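N-acetylneuraminate lyase (Fusobacterium nucleatum subsp. nucleatum ATCC 25586, PDB 5ZKA) is a lyase of the dihydrodipicolinate synthetase family, built on the TIM-barrel fold. Local coordinates at residues S130-K133 and D134-T138. Sequence-based numbering, arbitrary orientation.
Sequences SEIK and DYYET
Ile132 and Tyr136, one helical turn apart, run out from the helix in the same direction, flank to flank, with Ile132 CG2 3.7 Å from Tyr136 CE2. CG2 reaches it because it stands anti to the backbone N, while CG1 leans back beside that N (chi1 -71°). Tyr135 meets its neighbour differently: its ring turns an edge to Tyr136, Tyr135 CD1 sitting 3.9 Å above the plane over the centre of that ring, and Tyr136 CE1 lies in the plane of the Tyr135 ring at its edge. These three buried side chains lie on the barrel-facing side of helix 129-143, the helix of the beta-alpha-beta unit between strands 117-120 and 147-150 of the TIM barrel. There the two phenol groups are anchored, Tyr136 OH on Ala119 O and Tyr135 OH on Ser96 N, while Tyr136 also packs on Met147 and Ile149. On another side of the helix, Lys133 extends alongside Glu137, and Lys133 CE comes within 3.7 Å of Glu137 OE1. Lys133 NZ stays 4.6 Å from Glu137 OE1, too far for a salt bridge; the other carboxylate oxygen, Glu137 OE2, is hydrogen-bonded to Asn171 ND2. Backbone i to i+4 bonds run through the turn, such as Glu137 N to Lys133 O at 2.9 Å. Asp134 O accepts two bonds from Thr138, from N at 2.8 Å and from OG1 at 2.6 Å, arriving on opposite faces of the carbonyl plane.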
ATOM      1  N   SER A 130       2.319  24.627  10.840  1.00 33.43           N
ATOM      2  CA  SER A 130       1.519  25.587  11.590  1.00 30.35           C
ATOM      3  C   SER A 130       0.645  26.417  10.658  1.00 34.15           C
ATOM      4  O   SER A 130      -0.478  26.785  11.021  1.00 33.28           O
ATOM      5  CB  SER A 130       2.413  26.514  12.413  1.00 37.74           C
ATOM      6  OG  SER A 130       3.052  27.459  11.572  1.00 40.76           O
ATOM      7  N   GLU A 131       1.137  26.712   9.455  1.00 32.38           N
ATOM      8  CA  GLU A 131       0.333  27.476   8.505  1.00 29.78           C
ATOM      9  C   GLU A 131      -0.789  26.627   7.928  1.00 33.11           C
ATOM     10  O   GLU A 131      -1.911  27.114   7.749  1.00 29.59           O
ATOM     11  CB  GLU A 131       1.235  28.044   7.412  1.00 27.51           C
ATOM     12  CG  GLU A 131       2.178  29.089   7.990  1.00 31.31           C
ATOM     13  CD  GLU A 131       3.349  29.455   7.096  1.00 36.07           C
ATOM     14  OE1 GLU A 131       3.768  28.620   6.264  1.00 41.17           O
ATOM     15  OE2 GLU A 131       3.861  30.590   7.254  1.00 35.20           O
ATOM     16  N   ILE A 132      -0.511  25.350   7.653  1.00 30.38           N
ATOM     17  CA  ILE A 132      -1.543  24.432   7.175  1.00 30.54           C
ATOM     18  C   ILE A 132      -2.651  24.287   8.212  1.00 32.02           C
ATOM     19  O   ILE A 132      -3.845  24.237   7.875  1.00 29.39           O
ATOM     20  CB  ILE A 132      -0.905  23.073   6.835  1.00 29.70           C
ATOM     21  CG1 ILE A 132      -0.044  23.197   5.572  1.00 31.10           C
ATOM     22  CG2 ILE A 132      -1.958  21.992   6.715  1.00 26.62           C
ATOM     23  CD1 ILE A 132       0.789  21.965   5.258  1.00 33.62           C
ATOM     24  N   LYS A 133      -2.271  24.214   9.490  1.00 29.35           N
ATOM     25  CA  LYS A 133      -3.253  24.086  10.561  1.00 29.79           C
ATOM     26  C   LYS A 133      -4.137  25.324  10.634  1.00 32.69           C
ATOM     27  O   LYS A 133      -5.364  25.226  10.769  1.00 32.18           O
ATOM     28  CB  LYS A 133      -2.532  23.862  11.898  1.00 30.59           C
ATOM     29  CG  LYS A 133      -3.461  23.579  13.074  1.00 31.57           C
ATOM     30  CD  LYS A 133      -2.652  23.175  14.311  1.00 40.85           C
ATOM     31  CE  LYS A 133      -3.535  23.049  15.538  1.00 50.91           C
ATOM     32  NZ  LYS A 133      -2.740  23.106  16.795  1.00 52.51           N
ATOM     33  N   ASP A 134      -3.521  26.506  10.564  1.00 31.09           N
ATOM     34  CA  ASP A 134      -4.274  27.757  10.579  1.00 32.18           C
ATOM     35  C   ASP A 134      -5.277  27.803   9.435  1.00 33.98           C
ATOM     36  O   ASP A 134      -6.402  28.299   9.593  1.00 33.83           O
ATOM     37  CB  ASP A 134      -3.289  28.922  10.478  1.00 33.00           C
ATOM     38  CG  ASP A 134      -3.932  30.272  10.720  1.00 42.03           C
ATOM     39  OD1 ASP A 134      -5.121  30.330  11.101  1.00 42.06           O
ATOM     40  OD2 ASP A 134      -3.220  31.281  10.525  1.00 46.19           O
ATOM     41  N   TYR A 135      -4.872  27.302   8.270  1.00 33.02           N
ATOM     42  CA  TYR A 135      -5.744  27.283   7.100  1.00 29.75           C
ATOM     43  C   TYR A 135      -6.987  26.447   7.365  1.00 29.20           C
ATOM     44  O   TYR A 135      -8.114  26.911   7.162  1.00 27.75           O
ATOM     45  CB  TYR A 135      -4.927  26.766   5.915  1.00 28.07           C
ATOM     46  CG  TYR A 135      -5.609  26.204   4.687  1.00 27.27           C
ATOM     47  CD1 TYR A 135      -6.012  24.871   4.632  1.00 28.99           C
ATOM     48  CD2 TYR A 135      -5.736  26.973   3.535  1.00 26.74           C
ATOM     49  CE1 TYR A 135      -6.578  24.340   3.489  1.00 30.70           C
ATOM     50  CE2 TYR A 135      -6.295  26.439   2.374  1.00 27.94           C
ATOM     51  CZ  TYR A 135      -6.716  25.128   2.364  1.00 31.39           C
ATOM     52  OH  TYR A 135      -7.254  24.584   1.220  1.00 32.22           O
ATOM     53  N   TYR A 136      -6.801  25.222   7.864  1.00 29.49           N
ATOM     54  CA  TYR A 136      -7.944  24.362   8.152  1.00 27.89           C
ATOM     55  C   TYR A 136      -8.820  24.957   9.243  1.00 32.83           C
ATOM     56  O   TYR A 136     -10.048  25.011   9.109  1.00 31.94           O
ATOM     57  CB  TYR A 136      -7.465  22.970   8.546  1.00 28.30           C
ATOM     58  CG  TYR A 136      -7.102  22.141   7.333  1.00 25.02           C
ATOM     59  CD1 TYR A 136      -8.069  21.819   6.378  1.00 29.32           C
ATOM     60  CD2 TYR A 136      -5.796  21.704   7.129  1.00 28.58           C
ATOM     61  CE1 TYR A 136      -7.744  21.066   5.254  1.00 27.80           C
ATOM     62  CE2 TYR A 136      -5.464  20.953   6.015  1.00 29.35           C
ATOM     63  CZ  TYR A 136      -6.446  20.643   5.082  1.00 29.51           C
ATOM     64  OH  TYR A 136      -6.139  19.909   3.966  1.00 28.39           O
ATOM     65  N   GLU A 137      -8.205  25.412  10.334  1.00 30.41           N
ATOM     66  CA  GLU A 137      -8.999  25.937  11.436  1.00 33.55           C
ATOM     67  C   GLU A 137      -9.745  27.192  11.025  1.00 35.29           C
ATOM     68  O   GLU A 137     -10.858  27.432  11.508  1.00 34.41           O
ATOM     69  CB  GLU A 137      -8.107  26.210  12.650  1.00 40.03           C
ATOM     70  CG  GLU A 137      -7.297  24.995  13.068  1.00 50.16           C
ATOM     71  CD  GLU A 137      -7.424  24.672  14.536  1.00 56.25           C
ATOM     72  OE1 GLU A 137      -6.586  25.157  15.325  1.00 58.71           O
ATOM     73  OE2 GLU A 137      -8.357  23.922  14.892  1.00 54.78           O
ATOM     74  N   THR A 138      -9.151  27.995  10.137  1.00 31.96           N
ATOM     75  CA  THR A 138      -9.803  29.222   9.695  1.00 33.89           C
ATOM     76  C   THR A 138     -11.038  28.914   8.856  1.00 33.02           C
ATOM     77  O   THR A 138     -12.092  29.534   9.037  1.00 30.62           O
ATOM     78  CB  THR A 138      -8.814  30.090   8.909  1.00 34.65           C
ATOM     79  OG1 THR A 138      -7.751  30.528   9.774  1.00 32.52           O
ATOM     80  CG2 THR A 138      -9.509  31.299   8.297  1.00 32.77           C
TER